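Local coordinates for protein SusD homolog (Bacteroides thetaiotaomicron VPI-5482, PDB 3IHV) that probably binds glycans at the outer membrane as a SusD-family lipoprotein, serving a sugar-uptake system of this gut bacterium, at residues Ser147-Asn150 and Pro151-Val155. Sequence-based numbering, arbitrary orientation. Where two conformers were deposited one is given.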
ATOM      1  N   SER A 147     -10.133  -0.165 -25.826  1.00 10.68           N
ATOM      2  CA  SER A 147     -11.164   0.167 -24.847  0.50 11.53           C
ATOM      3  C   SER A 147     -12.527   0.423 -25.472  1.00 12.06           C
ATOM      4  O   SER A 147     -13.530   0.408 -24.785  1.00 12.89           O
ATOM      5  CB  SER A 147     -10.747   1.384 -24.027  0.50 11.28           C
ATOM      6  OG  SER A 147      -9.503   1.127 -23.425  0.50 11.81           O
ATOM      7  N   ASN A 148     -12.556   0.694 -26.777  1.00 11.95           N
ATOM      8  CA  ASN A 148     -13.798   0.966 -27.469  1.00 13.10           C
ATOM      9  C   ASN A 148     -14.314  -0.200 -28.310  1.00 11.78           C
ATOM     10  O   ASN A 148     -15.321  -0.070 -29.005  1.00 11.25           O
ATOM     11  CB  ASN A 148     -13.638   2.255 -28.266  1.00 13.71           C
ATOM     12  CG  ASN A 148     -13.442   3.437 -27.329  1.00 17.50           C
ATOM     13  OD1 ASN A 148     -14.189   3.581 -26.348  1.00 23.05           O
ATOM     14  ND2 ASN A 148     -12.392   4.208 -27.550  1.00 20.63           N
ATOM     15  N   GLN A 149     -13.631  -1.338 -28.224  1.00 10.62           N
ATOM     16  CA  GLN A 149     -14.050  -2.533 -28.963  1.00  9.83           C
ATOM     17  C   GLN A 149     -15.259  -3.173 -28.271  1.00  7.77           C
ATOM     18  O   GLN A 149     -15.481  -3.006 -27.060  1.00  8.55           O
ATOM     19  CB  GLN A 149     -12.931  -3.595 -29.012  1.00 10.21           C
ATOM     20  CG  GLN A 149     -11.734  -3.277 -29.823  1.00 13.84           C
ATOM     21  CD  GLN A 149     -10.650  -4.335 -29.686  1.00 18.08           C
ATOM     22  OE1 GLN A 149     -10.795  -5.399 -28.994  1.00 20.21           O
ATOM     23  NE2 GLN A 149      -9.543  -4.055 -30.316  1.00 17.20           N
ATOM     24  N   ASN A 150     -15.998  -3.978 -29.019  1.00  6.52           N
ATOM     25  CA  ASN A 150     -17.096  -4.751 -28.464  1.00  6.25           C
ATOM     26  C   ASN A 150     -16.522  -5.654 -27.352  1.00  6.48           C
ATOM     27  O   ASN A 150     -15.546  -6.358 -27.574  1.00  6.20           O
ATOM     28  CB  ASN A 150     -17.720  -5.582 -29.571  1.00  6.05           C
ATOM     29  CG  ASN A 150     -19.015  -6.209 -29.161  1.00  5.63           C
ATOM     30  OD1 ASN A 150     -19.077  -6.951 -28.170  1.00  5.31           O
ATOM     31  ND2 ASN A 150     -20.058  -5.946 -29.928  1.00  6.03           N
ATOM     32  N   PRO A 151     -17.128  -5.655 -26.153  1.00  6.90           N
ATOM     33  CA  PRO A 151     -16.553  -6.487 -25.080  1.00  6.92           C
ATOM     34  C   PRO A 151     -16.601  -8.004 -25.287  1.00  6.62           C
ATOM     35  O   PRO A 151     -15.927  -8.731 -24.533  1.00  7.00           O
ATOM     36  CB  PRO A 151     -17.316  -6.065 -23.841  1.00  7.58           C
ATOM     37  CG  PRO A 151     -18.441  -5.283 -24.306  1.00  9.11           C
ATOM     38  CD  PRO A 151     -18.290  -4.885 -25.709  1.00  7.14           C
ATOM     39  N   ALA A 152     -17.318  -8.479 -26.306  1.00  5.48           N
ATOM     40  CA  ALA A 152     -17.282  -9.893 -26.643  1.00  6.12           C
ATOM     41  C   ALA A 152     -15.886 -10.274 -27.149  1.00  6.47           C
ATOM     42  O   ALA A 152     -15.558 -11.457 -27.217  1.00  6.79           O
ATOM     43  CB  ALA A 152     -18.372 -10.255 -27.673  1.00  5.02           C
ATOM     44  N   THR A 153     -15.090  -9.268 -27.531  1.00  6.66           N
ATOM     45  CA  THR A 153     -13.728  -9.477 -28.026  1.00  6.07           C
ATOM     46  C   THR A 153     -12.666  -9.556 -26.926  1.00  6.56           C
ATOM     47  O   THR A 153     -11.547  -9.965 -27.199  1.00  6.09           O
ATOM     48  CB  THR A 153     -13.297  -8.364 -29.004  1.00  6.51           C
ATOM     49  OG1 THR A 153     -13.142  -7.132 -28.266  1.00  7.86           O
ATOM     50  CG2 THR A 153     -14.245  -8.291 -30.249  1.00  4.28           C
ATOM     51  N   TYR A 154     -13.025  -9.193 -25.691  1.00  6.08           N
ATOM     52  CA  TYR A 154     -12.079  -9.184 -24.579  1.00  6.59           C
ATOM     53  C   TYR A 154     -11.780 -10.559 -24.028  1.00  6.99           C
ATOM     54  O   TYR A 154     -12.666 -11.347 -23.792  1.00  7.67           O
ATOM     55  CB  TYR A 154     -12.562  -8.309 -23.432  1.00  6.83           C
ATOM     56  CG  TYR A 154     -12.692  -6.847 -23.765  1.00  7.04           C
ATOM     57  CD1 TYR A 154     -11.907  -6.255 -24.757  1.00  9.40           C
ATOM     58  CD2 TYR A 154     -13.556  -6.044 -23.046  1.00 10.11           C
ATOM     59  CE1 TYR A 154     -12.015  -4.899 -25.029  1.00 10.09           C
ATOM     60  CE2 TYR A 154     -13.659  -4.687 -23.301  1.00 10.61           C
ATOM     61  CZ  TYR A 154     -12.902  -4.129 -24.292  1.00 11.31           C
ATOM     62  OH  TYR A 154     -13.013  -2.797 -24.534  1.00 11.32           O
ATOM     63  N   VAL A 155     -10.498 -10.819 -23.838  1.00  7.05           N
ATOM     64  CA  VAL A 155     -10.063 -12.073 -23.265  0.50  7.05           C
ATOM     65  C   VAL A 155      -9.057 -11.793 -22.165  1.00  6.87           C
ATOM     66  O   VAL A 155      -8.279 -10.814 -22.224  1.00  8.02           O
ATOM     67  CB  VAL A 155      -9.439 -13.024 -24.295  0.50  7.18           C
ATOM     68  CG1 VAL A 155     -10.471 -13.433 -25.348  0.50  6.36           C
ATOM     69  CG2 VAL A 155      -8.215 -12.414 -24.940  0.50  7.07           C
TER
HETATM   70  O   HOH W   1      -9.210  -8.235 -27.715  1.00 26.14           O
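Asn-150 and the residues that follow it form a local turn closed by an asparagine side chain on the protein surface, in the loop joining helix 144-147 to helix 159-176. The evidence for an Asx turn is the bond from Ala-152 N to Asn-150 OD1, 3.0 Å long and nearly straight at 168°, lying in the carbonyl plane on a lone pair. With chi1 at -169°, CG stands anti to the backbone N, which carries OD1 forward over the start of the 3-10 segment 151-153. The backbone carbonyl closes a second turn: Thr-153 N donates to Asn-150 O at 2.9 Å, the i+3 bond of the 3-10 turn. Thr-153 OG1 sits 2.6 Å from Asn-150 O and 3.0 Å from Gln-149 OE1, and its single proton could serve either oxygen. The extended Gln-149 side chain crosses that of Thr-153 at about a right angle, while a water bridges Thr-153 O to Gln-149 OE1, the latter bond weak. The Tyr-154 ring reaches back along the loop, bringing its OH within 3.3 Å of Ser-147 O, at a poor angle for a bond; its hydrogen-bond partner is Met-146 O. A phenylalanine here would probably leave that carbonyl without its hydroxyl mate and the ring less firmly fixed. The Met-146 bond joins the turn to helix 144-147, and the ring also touches Met-141 in the loop before it, while Pro-151 touches Cys-526 and Ala-152 O accepts a bond from Gln-528 NE2, just beyond helix 520-525.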